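PDB 5OQ3: Cwp19 from Clostridioides difficile, which probably hydrolyses bonds in the bacterial cell wall, the part in this structure being its TIM-barrel glycoside hydrolase domain. Local coordinates for residues Tyr192-Val197 with Asp215-Glu220; Asn124-Thr129 with Lys169-Ser174; Gln72-Ser77 with Tyr158-Gly163. All coordinates share one frame; numbering follows the deposited sequence.

Contact 1: residues Tyr192-Val197 with Asp215-Glu220; sequences YFYPGV and DNWRRE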
loop_
_atom_site.group_PDB
_atom_site.type_symbol
_atom_site.label_atom_id
_atom_site.label_comp_id
_atom_site.label_asym_id
_atom_site.label_seq_id
_atom_site.Cartn_x
_atom_site.Cartn_y
_atom_site.Cartn_z
ATOM N N TYR A 192 -5.366 -1.695 3.093
ATOM C CA TYR A 192 -6.821 -1.665 3.129
ATOM C C TYR A 192 -7.398 -2.879 2.412
ATOM O O TYR A 192 -7.138 -3.111 1.225
ATOM C CB TYR A 192 -7.400 -0.368 2.573
ATOM C CG TYR A 192 -6.928 0.865 3.287
ATOM C CD1 TYR A 192 -7.448 1.210 4.531
ATOM C CD2 TYR A 192 -5.948 1.687 2.736
ATOM C CE1 TYR A 192 -7.014 2.339 5.193
ATOM C CE2 TYR A 192 -5.507 2.828 3.403
ATOM C CZ TYR A 192 -6.058 3.145 4.610
ATOM O OH TYR A 192 -5.613 4.262 5.261
ATOM N N PHE A 193 -8.199 -3.632 3.162
ATOM C CA PHE A 193 -8.838 -4.794 2.649
ATOM C C PHE A 193 -10.332 -4.682 2.962
ATOM O O PHE A 193 -10.952 -3.727 2.510
ATOM C CB PHE A 193 -8.126 -6.067 3.170
ATOM C CG PHE A 193 -6.729 -6.163 2.692
ATOM C CD1 PHE A 193 -6.479 -6.629 1.427
ATOM C CD2 PHE A 193 -5.686 -5.632 3.450
ATOM C CE1 PHE A 193 -5.218 -6.683 0.946
ATOM C CE2 PHE A 193 -4.418 -5.678 2.963
ATOM C CZ PHE A 193 -4.175 -6.202 1.712
ATOM N N TYR A 194 -10.904 -5.537 3.795
ATOM C CA TYR A 194 -12.274 -5.315 4.224
ATOM C C TYR A 194 -12.245 -4.133 5.180
ATOM O O TYR A 194 -11.283 -3.981 5.935
ATOM C CB TYR A 194 -12.841 -6.547 4.949
ATOM C CG TYR A 194 -13.317 -7.650 4.061
ATOM C CD1 TYR A 194 -12.443 -8.611 3.586
ATOM C CD2 TYR A 194 -14.676 -7.770 3.731
ATOM C CE1 TYR A 194 -12.892 -9.666 2.776
ATOM C CE2 TYR A 194 -15.139 -8.816 2.937
ATOM C CZ TYR A 194 -14.233 -9.730 2.434
ATOM O OH TYR A 194 -14.700 -10.736 1.638
ATOM N N PRO A 195 -13.299 -3.274 5.153
ATOM C CA PRO A 195 -13.250 -2.083 5.989
ATOM C C PRO A 195 -13.676 -2.304 7.398
ATOM O O PRO A 195 -13.607 -1.397 8.184
ATOM C CB PRO A 195 -14.256 -1.162 5.314
ATOM C CG PRO A 195 -15.248 -2.101 4.660
ATOM C CD PRO A 195 -14.410 -3.222 4.160
ATOM N N GLY A 196 -14.177 -3.459 7.756
ATOM C CA GLY A 196 -14.467 -3.644 9.159
ATOM C C GLY A 196 -14.972 -4.995 9.375
ATOM O O GLY A 196 -15.160 -5.772 8.415
ATOM N N VAL A 197 -15.148 -5.289 10.647
ATOM C CA VAL A 197 -15.512 -6.611 11.083
ATOM C C VAL A 197 -16.747 -7.020 10.319
ATOM O O VAL A 197 -16.777 -8.137 9.833
ATOM C CB VAL A 197 -15.682 -6.758 12.617
ATOM C CG1 VAL A 197 -14.366 -6.459 13.343
ATOM C CG2 VAL A 197 -16.813 -5.894 13.162
ATOM N N ASP A 215 -15.669 -15.770 8.558
ATOM C CA ASP A 215 -14.498 -14.957 8.698
ATOM C C ASP A 215 -13.310 -15.618 8.040
ATOM O O ASP A 215 -12.484 -14.930 7.425
ATOM C CB ASP A 215 -14.207 -14.590 10.139
ATOM C CG ASP A 215 -15.208 -13.610 10.698
ATOM O OD1 ASP A 215 -15.960 -12.981 9.955
ATOM O OD2 ASP A 215 -15.196 -13.413 11.894
ATOM N N ASN A 216 -13.233 -16.940 8.073
ATOM C CA ASN A 216 -12.207 -17.641 7.346
ATOM C C ASN A 216 -12.393 -17.479 5.815
ATOM O O ASN A 216 -11.412 -17.318 5.103
ATOM C CB ASN A 216 -12.187 -19.153 7.696
ATOM C CG ASN A 216 -11.794 -19.455 9.136
ATOM O OD1 ASN A 216 -11.371 -18.596 9.864
ATOM N ND2 ASN A 216 -11.909 -20.724 9.508
ATOM N N TRP A 217 -13.639 -17.505 5.379
ATOM C CA TRP A 217 -13.946 -17.280 3.979
ATOM C C TRP A 217 -13.528 -15.868 3.539
ATOM O O TRP A 217 -12.951 -15.704 2.483
ATOM C CB TRP A 217 -15.452 -17.528 3.748
ATOM C CG TRP A 217 -15.970 -17.192 2.405
ATOM C CD1 TRP A 217 -15.829 -17.899 1.248
ATOM C CD2 TRP A 217 -16.704 -16.004 2.072
ATOM N NE1 TRP A 217 -16.462 -17.224 0.236
ATOM C CE2 TRP A 217 -17.004 -16.055 0.715
ATOM C CE3 TRP A 217 -17.120 -14.893 2.813
ATOM C CZ2 TRP A 217 -17.691 -15.024 0.057
ATOM C CZ3 TRP A 217 -17.810 -13.917 2.195
ATOM C CH2 TRP A 217 -18.100 -13.970 0.833
ATOM N N ARG A 218 -13.784 -14.848 4.352
ATOM C CA ARG A 218 -13.364 -13.491 4.018
ATOM C C ARG A 218 -11.831 -13.404 3.934
ATOM O O ARG A 218 -11.300 -12.784 2.996
ATOM C CB ARG A 218 -13.865 -12.487 5.078
ATOM C CG ARG A 218 -15.371 -12.234 4.994
ATOM C CD ARG A 218 -15.778 -11.244 6.009
ATOM N NE ARG A 218 -17.188 -10.876 5.861
ATOM C CZ ARG A 218 -17.908 -10.318 6.813
ATOM N NH1 ARG A 218 -17.387 -10.097 8.003
ATOM N NH2 ARG A 218 -19.170 -10.006 6.554
ATOM N N ARG A 219 -11.111 -14.020 4.875
ATOM C CA ARG A 219 -9.656 -14.063 4.768
ATOM C C ARG A 219 -9.189 -14.724 3.468
ATOM O O ARG A 219 -8.262 -14.222 2.802
ATOM C CB ARG A 219 -9.000 -14.687 6.026
ATOM C CG ARG A 219 -8.945 -13.771 7.245
ATOM C CD ARG A 219 -8.365 -14.494 8.474
ATOM N NE ARG A 219 -9.299 -15.389 9.137
ATOM C CZ ARG A 219 -10.173 -15.018 10.062
ATOM N NH1 ARG A 219 -10.957 -15.926 10.606
ATOM N NH2 ARG A 219 -10.239 -13.746 10.437
ATOM N N GLU A 220 -9.857 -15.813 3.108
ATOM C CA GLU A 220 -9.506 -16.493 1.884
ATOM C C GLU A 220 -9.826 -15.678 0.630
ATOM O O GLU A 220 -9.121 -15.785 -0.356
ATOM C CB GLU A 220 -10.114 -17.876 1.824
ATOM C CG GLU A 220 -9.606 -18.702 0.637
ATOM C CD GLU A 220 -8.119 -19.058 0.597
ATOM O OE1 GLU A 220 -7.628 -19.475 -0.475
ATOM O OE2 GLU A 220 -7.427 -18.934 1.567
#

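Contact 2: residues Asn124-Thr129 with Lys169-Ser174; sequences NPYRIT and KYIVDS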
loop_
_atom_site.group_PDB
_atom_site.type_symbol
_atom_site.label_atom_id
_atom_site.label_comp_id
_atom_site.label_asym_id
_atom_site.label_seq_id
_atom_site.Cartn_x
_atom_site.Cartn_y
_atom_site.Cartn_z
ATOM N N ASN A 124 -4.781 0.693 -4.544
ATOM C CA ASN A 124 -5.758 0.366 -3.503
ATOM C C ASN A 124 -6.838 -0.501 -4.189
ATOM O O ASN A 124 -7.507 -0.021 -5.089
ATOM C CB ASN A 124 -6.308 1.639 -2.878
ATOM C CG ASN A 124 -7.331 1.355 -1.801
ATOM O OD1 ASN A 124 -8.217 0.503 -1.979
ATOM N ND2 ASN A 124 -7.256 2.122 -0.691
ATOM N N PRO A 125 -6.969 -1.794 -3.831
ATOM C CA PRO A 125 -7.849 -2.632 -4.640
ATOM C C PRO A 125 -9.353 -2.298 -4.526
ATOM O O PRO A 125 -10.025 -2.247 -5.560
ATOM C CB PRO A 125 -7.556 -4.062 -4.117
ATOM C CG PRO A 125 -6.886 -3.878 -2.806
ATOM C CD PRO A 125 -6.182 -2.573 -2.856
ATOM N N TYR A 126 -9.886 -2.186 -3.300
ATOM C CA TYR A 126 -11.354 -2.224 -3.091
ATOM C C TYR A 126 -12.025 -0.854 -2.854
ATOM O O TYR A 126 -13.233 -0.796 -2.928
ATOM C CB TYR A 126 -11.754 -3.121 -1.919
ATOM C CG TYR A 126 -11.124 -4.515 -1.897
ATOM C CD1 TYR A 126 -11.379 -5.454 -2.882
ATOM C CD2 TYR A 126 -10.313 -4.890 -0.849
ATOM C CE1 TYR A 126 -10.826 -6.721 -2.833
ATOM C CE2 TYR A 126 -9.777 -6.162 -0.760
ATOM C CZ TYR A 126 -10.050 -7.087 -1.755
ATOM O OH TYR A 126 -9.494 -8.328 -1.643
ATOM N N ARG A 127 -11.267 0.219 -2.571
ATOM C CA ARG A 127 -11.907 1.494 -2.302
ATOM C C ARG A 127 -12.621 1.979 -3.537
ATOM O O ARG A 127 -12.085 1.912 -4.654
ATOM C CB ARG A 127 -10.833 2.509 -1.892
ATOM C CG ARG A 127 -11.272 3.989 -1.877
ATOM C CD ARG A 127 -10.087 4.905 -1.603
ATOM N NE ARG A 127 -9.622 4.774 -0.231
ATOM C CZ ARG A 127 -8.391 5.070 0.190
ATOM N NH1 ARG A 127 -7.483 5.571 -0.638
ATOM N NH2 ARG A 127 -8.073 4.894 1.471
ATOM N N ILE A 128 -13.800 2.556 -3.324
ATOM C CA ILE A 128 -14.526 3.290 -4.378
ATOM C C ILE A 128 -14.719 4.758 -3.976
ATOM O O ILE A 128 -14.309 5.613 -4.708
ATOM C CB ILE A 128 -15.897 2.666 -4.756
ATOM C CG1 ILE A 128 -15.762 1.191 -5.147
ATOM C CG2 ILE A 128 -16.526 3.478 -5.887
ATOM C CD1 ILE A 128 -17.077 0.459 -5.189
ATOM N N THR A 129 -15.349 5.028 -2.838
ATOM C CA THR A 129 -15.622 6.408 -2.439
ATOM C C THR A 129 -14.987 6.785 -1.128
ATOM O O THR A 129 -14.614 5.915 -0.350
ATOM C CB THR A 129 -17.136 6.671 -2.298
ATOM O OG1 THR A 129 -17.667 5.861 -1.252
ATOM C CG2 THR A 129 -17.862 6.400 -3.587
ATOM N N LYS A 169 -11.396 -10.671 -10.583
ATOM C CA LYS A 169 -10.941 -10.628 -11.966
ATOM C C LYS A 169 -10.737 -9.205 -12.436
ATOM O O LYS A 169 -9.767 -8.924 -13.158
ATOM C CB LYS A 169 -11.898 -11.404 -12.881
ATOM C CG LYS A 169 -11.547 -11.281 -14.328
ATOM C CD LYS A 169 -12.426 -12.128 -15.213
ATOM C CE LYS A 169 -12.540 -11.597 -16.620
ATOM N NZ LYS A 169 -11.231 -11.495 -17.299
ATOM N N TYR A 170 -11.675 -8.314 -12.096
ATOM C CA TYR A 170 -11.532 -6.917 -12.501
ATOM C C TYR A 170 -10.268 -6.276 -11.895
ATOM O O TYR A 170 -9.583 -5.519 -12.567
ATOM C CB TYR A 170 -12.802 -6.143 -12.090
ATOM C CG TYR A 170 -12.607 -4.677 -11.744
ATOM C CD1 TYR A 170 -12.304 -3.742 -12.713
ATOM C CD2 TYR A 170 -12.706 -4.226 -10.430
ATOM C CE1 TYR A 170 -12.112 -2.399 -12.409
ATOM C CE2 TYR A 170 -12.525 -2.894 -10.095
ATOM C CZ TYR A 170 -12.209 -1.989 -11.084
ATOM O OH TYR A 170 -11.974 -0.673 -10.750
ATOM N N ILE A 171 -10.004 -6.544 -10.632
ATOM C CA ILE A 171 -8.778 -6.026 -10.017
ATOM C C ILE A 171 -7.533 -6.603 -10.692
ATOM O O ILE A 171 -6.607 -5.852 -11.050
ATOM C CB ILE A 171 -8.798 -6.196 -8.513
ATOM C CG1 ILE A 171 -9.924 -5.364 -7.892
ATOM C CG2 ILE A 171 -7.439 -5.823 -7.903
ATOM C CD1 ILE A 171 -10.301 -5.800 -6.497
ATOM N N VAL A 172 -7.534 -7.917 -10.917
ATOM C CA VAL A 172 -6.423 -8.534 -11.646
ATOM C C VAL A 172 -6.211 -7.867 -13.011
ATOM O O VAL A 172 -5.089 -7.549 -13.399
ATOM C CB VAL A 172 -6.628 -10.029 -11.790
ATOM C CG1 VAL A 172 -5.641 -10.672 -12.738
ATOM C CG2 VAL A 172 -6.558 -10.695 -10.409
ATOM N N ASP A 173 -7.312 -7.703 -13.742
ATOM C CA ASP A 173 -7.212 -7.120 -15.066
ATOM C C ASP A 173 -6.744 -5.674 -15.023
ATOM O O ASP A 173 -6.049 -5.218 -15.917
ATOM C CB ASP A 173 -8.587 -7.235 -15.773
ATOM C CG ASP A 173 -8.967 -8.680 -16.136
ATOM O OD1 ASP A 173 -8.081 -9.593 -16.100
ATOM O OD2 ASP A 173 -10.174 -8.924 -16.431
ATOM N N SER A 174 -7.162 -4.943 -13.989
ATOM C CA SER A 174 -6.746 -3.548 -13.828
ATOM C C SER A 174 -5.223 -3.451 -13.610
ATOM O O SER A 174 -4.563 -2.596 -14.210
ATOM C CB SER A 174 -7.468 -2.921 -12.635
ATOM O OG SER A 174 -8.869 -2.723 -12.815
#

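Contact 3: residues Gln72-Ser77 with Tyr158-Gly163; sequences QVRPKS and YYYDPG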
loop_
_atom_site.group_PDB
_atom_site.type_symbol
_atom_site.label_atom_id
_atom_site.label_comp_id
_atom_site.label_asym_id
_atom_site.label_seq_id
_atom_site.Cartn_x
_atom_site.Cartn_y
_atom_site.Cartn_z
ATOM N N GLN A 72 1.430 5.896 -5.755
ATOM C CA GLN A 72 0.015 5.498 -5.720
ATOM C C GLN A 72 -0.676 5.866 -7.016
ATOM O O GLN A 72 -1.111 6.982 -7.202
ATOM C CB GLN A 72 -0.639 6.174 -4.506
ATOM C CG GLN A 72 -1.998 5.641 -4.113
ATOM C CD GLN A 72 -2.503 6.270 -2.852
ATOM O OE1 GLN A 72 -2.177 7.433 -2.572
ATOM N NE2 GLN A 72 -3.336 5.538 -2.098
ATOM N N VAL A 73 -0.753 4.878 -7.915
ATOM C CA VAL A 73 -1.344 5.046 -9.224
ATOM C C VAL A 73 -2.860 4.820 -9.247
ATOM O O VAL A 73 -3.518 5.196 -10.201
ATOM C CB VAL A 73 -0.654 4.184 -10.295
ATOM C CG1 VAL A 73 0.838 4.522 -10.409
ATOM C CG2 VAL A 73 -0.855 2.689 -10.114
ATOM N N ARG A 74 -3.367 4.146 -8.204
ATOM C CA ARG A 74 -4.825 3.902 -8.005
ATOM C C ARG A 74 -5.176 4.244 -6.567
ATOM O O ARG A 74 -5.310 3.353 -5.728
ATOM C CB ARG A 74 -5.165 2.448 -8.289
ATOM C CG ARG A 74 -6.627 2.052 -8.099
ATOM C CD ARG A 74 -6.766 0.553 -8.195
ATOM N NE ARG A 74 -8.086 0.070 -7.850
ATOM C CZ ARG A 74 -9.078 -0.150 -8.702
ATOM N NH1 ARG A 74 -8.953 0.134 -9.974
ATOM N NH2 ARG A 74 -10.219 -0.707 -8.249
ATOM N N PRO A 75 -5.356 5.548 -6.287
ATOM C CA PRO A 75 -5.757 5.926 -4.946
ATOM C C PRO A 75 -7.215 5.701 -4.629
ATOM O O PRO A 75 -7.546 5.533 -3.450
ATOM C CB PRO A 75 -5.456 7.417 -4.901
ATOM C CG PRO A 75 -5.542 7.884 -6.303
ATOM C CD PRO A 75 -4.964 6.732 -7.078
ATOM N N LYS A 76 -8.079 5.649 -5.649
ATOM C CA LYS A 76 -9.534 5.682 -5.417
ATOM C C LYS A 76 -10.288 5.155 -6.643
ATOM O O LYS A 76 -10.979 5.907 -7.343
ATOM C CB LYS A 76 -9.952 7.098 -5.050
ATOM C CG LYS A 76 -11.387 7.240 -4.615
ATOM C CD LYS A 76 -11.703 8.713 -4.439
ATOM C CE LYS A 76 -13.190 8.922 -4.471
ATOM N NZ LYS A 76 -13.515 10.332 -4.763
ATOM N N SER A 77 -10.119 3.849 -6.897
ATOM C CA SER A 77 -10.721 3.160 -8.079
ATOM C C SER A 77 -10.559 3.981 -9.375
ATOM O O SER A 77 -11.477 4.077 -10.189
ATOM C CB SER A 77 -12.208 2.834 -7.859
ATOM O OG SER A 77 -12.721 2.099 -8.965
ATOM N N TYR A 158 -18.347 3.361 0.025
ATOM C CA TYR A 158 -18.597 2.232 -0.855
ATOM C C TYR A 158 -17.303 1.553 -1.258
ATOM O O TYR A 158 -16.264 2.211 -1.433
ATOM C CB TYR A 158 -19.348 2.655 -2.117
ATOM C CG TYR A 158 -20.744 3.176 -1.893
ATOM C CD1 TYR A 158 -20.981 4.502 -1.561
ATOM C CD2 TYR A 158 -21.842 2.335 -2.058
ATOM C CE1 TYR A 158 -22.281 4.982 -1.400
ATOM C CE2 TYR A 158 -23.147 2.796 -1.884
ATOM C CZ TYR A 158 -23.356 4.118 -1.564
ATOM O OH TYR A 158 -24.648 4.616 -1.385
ATOM N N TYR A 159 -17.401 0.226 -1.439
ATOM C CA TYR A 159 -16.275 -0.692 -1.684
ATOM C C TYR A 159 -16.664 -1.715 -2.704
ATOM O O TYR A 159 -17.821 -2.136 -2.753
ATOM C CB TYR A 159 -15.944 -1.409 -0.363
ATOM C CG TYR A 159 -15.544 -0.499 0.751
ATOM C CD1 TYR A 159 -16.502 0.094 1.540
ATOM C CD2 TYR A 159 -14.200 -0.240 1.049
ATOM C CE1 TYR A 159 -16.138 0.968 2.547
ATOM C CE2 TYR A 159 -13.828 0.640 2.054
ATOM C CZ TYR A 159 -14.801 1.194 2.832
ATOM O OH TYR A 159 -14.393 2.040 3.847
ATOM N N TYR A 160 -15.669 -2.202 -3.451
ATOM C CA TYR A 160 -15.872 -3.430 -4.216
ATOM C C TYR A 160 -15.936 -4.615 -3.244
ATOM O O TYR A 160 -15.224 -4.614 -2.231
ATOM C CB TYR A 160 -14.785 -3.658 -5.242
ATOM C CG TYR A 160 -14.756 -2.608 -6.318
ATOM C CD1 TYR A 160 -15.806 -2.493 -7.254
ATOM C CD2 TYR A 160 -13.746 -1.681 -6.368
ATOM C CE1 TYR A 160 -15.802 -1.499 -8.197
ATOM C CE2 TYR A 160 -13.710 -0.694 -7.334
ATOM C CZ TYR A 160 -14.763 -0.593 -8.244
ATOM O OH TYR A 160 -14.732 0.388 -9.207
ATOM N N ASP A 161 -16.759 -5.597 -3.552
ATOM C CA ASP A 161 -16.941 -6.790 -2.710
ATOM C C ASP A 161 -15.809 -7.788 -2.940
ATOM O O ASP A 161 -15.739 -8.423 -4.011
ATOM C CB ASP A 161 -18.302 -7.422 -3.065
ATOM C CG ASP A 161 -18.719 -8.565 -2.159
ATOM O OD1 ASP A 161 -17.850 -9.128 -1.434
ATOM O OD2 ASP A 161 -19.949 -8.826 -2.195
ATOM N N PRO A 162 -14.930 -7.978 -1.942
ATOM C CA PRO A 162 -13.809 -8.914 -2.137
ATOM C C PRO A 162 -14.241 -10.353 -2.391
ATOM O O PRO A 162 -13.390 -11.161 -2.869
ATOM C CB PRO A 162 -13.014 -8.767 -0.837
ATOM C CG PRO A 162 -13.439 -7.458 -0.236
ATOM C CD PRO A 162 -14.875 -7.308 -0.636
ATOM N N GLY A 163 -15.485 -10.698 -2.064
ATOM C CA GLY A 163 -15.966 -12.047 -2.236
ATOM C C GLY A 163 -16.512 -12.422 -3.583
ATOM O O GLY A 163 -16.837 -13.594 -3.766
#

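Contact 1: residues Tyr192-Val197 with Asp215-Glu220
Y194 and R218 both set CG opposite their own carbonyl carbon and beside the backbone N (chi1 -80° and -73°), which lays the tyrosine ring against the helix and starts the arginine on a course across it. From CG to NE the arginine chain stays extended, and the two side chains cross at about a right angle. R218 CD sits over one face of the Y194 ring, 4.2 Å from its centroid, in a CH-pi contact shifted toward the rim. The inner methylenes follow the same ring: R218 CB is 3.8 Å from Y194 CE1, and R218 CG is 3.8 Å from Y194 CZ. The backbone joins in as well, R218 O lying 3.5 Å from Y194 CE1.

In the TIM barrel, Y192-V197 belongs to the loop that follows strand 186-189, and D215-E220 is the early part of helix 214-236, which leads on to strand 241-244. The contact therefore folds a beta-to-alpha loop back onto the helix of the same strand-helix unit.

Beyond the ring, the R218 guanidinium is tilted by 37° from the plane of Y194. R218 NH1 lies 2.8 Å from V197 O; that carbonyl oxygen is hydrogen-bonded to Y272 OH. R218 NH2 is paired with D201 in a salt bridge, whereas R218 NH1 to D215 OD1 is a long, purely electrostatic approach at 3.8 Å, the oxygen lying well out of the guanidinium plane. At the far end of the ring, the Y194 hydroxyl is hydrogen-bonded to N221 ND2, three residues beyond R218 on the same helix.

Contact 2: residues Asn124-Thr129 with Lys169-Ser174
P125 O receives a hydrogen bond from R74 NH2, and on the helix side the I171 CD1 methyl lies 3.7 Å from this oxygen, with I171 CG1 at 3.9 Å. The isoleucine turns CG1 beside its backbone N (chi1 -64°), which carries CD1 to the loop and leaves CG2 to flank P125 CB. I171 CD1 touches P125 CB at 4.0 Å and Y126 CD1 at 3.8 Å, meeting the tyrosine ring obliquely. P125 CB in turn rests over the centre of a face of the Y126 ring, so it touches both the tyrosine face and the I171 methyl.

N124-T129 leaves the C-terminal end of barrel strand 118-123, and K169-S174 is part of helix 165-181, which precedes the next barrel strand, 186-189; the contact thus lies within the third beta-alpha unit of the TIM barrel. L225 of helix 214-236 also packs on Y126 and I171, joining the neighbouring helix to the cluster.

The loop is shaped by an Asx motif, R127 N donating to N124 OD1 at 3.1 Å from above the amide carbonyl plane. In the helix, Y170 O is gripped twice, by S174 N and by S174 OG, each at 2.9 Å and from opposite faces of its plane. The Y170 hydroxyl is hydrogen-bonded to R74 NH2, the same nitrogen that bonds P125 O.

Contact 3: residues Gln72-Ser77 with Tyr158-Gly163
This is a small, buried contact between R74 and S77 of one segment and Y160 of the other, built on one hydroxyl-hydroxyl bond. Q72-S77 spans the C-terminal end of barrel strand 68-74 and the loop after it; Y158-G163 spans the end of strand 157-160, half of a two-stranded antiparallel hairpin inserted after barrel strand 118-123, and the turn beyond. S77 OG and Y160 OH lie 2.7 Å apart in a hydrogen bond that either could donate. The serine oxygen approaches the Y160 ring at its edge, in the ring plane, and is 3.4 Å from Y160 CE2. It gets there because OG is placed trans to the S77 backbone N (chi1 -176°).

R74 reaches the same ring from another direction. Its chain is extended from CG to NE, bringing R74 NH2 to 3.6 Å from Y160 CE2, with guanidinium and ring planes 33° apart. S77 CA lies over the centre of one R74 guanidinium face, so two residues of the same segment meet Y160 together. R74 NE is hydrogen-bonded to N124 O, and NH2 to P125 O and Y170 OH, which leaves the approach to the ring as packing. Past the tyrosine, D161 OD1 accepts from G163 N at 2.9 Å in an Asx turn that bends the chain toward helix 165-181.

With Y170 OH, a weak hydrogen-bond partner of S77 OG, the two hydroxyls form a small buried polar cluster beside the R74 guanidinium.

Overall arrangement
From the N terminus the chain first reaches Q72-S77, at the end of the second barrel strand, then N124-T129, after the third. The hairpin segment Y158-G163 returns to Q72-S77, closing contact 3, and K169-S174 follows to close contact 2 on N124-T129; the two contacts therefore cross, with centres about 5 Å apart. R127 NH1 to P75 O probably adds a direct hydrogen bond between them. Contact 1 comes afterwards, in series, and closes a shorter loop between the fourth strand and its helix. Y192 packs on N124 and R127, and Y194 on P162, so the three contacts join the loops after strands two, three and four.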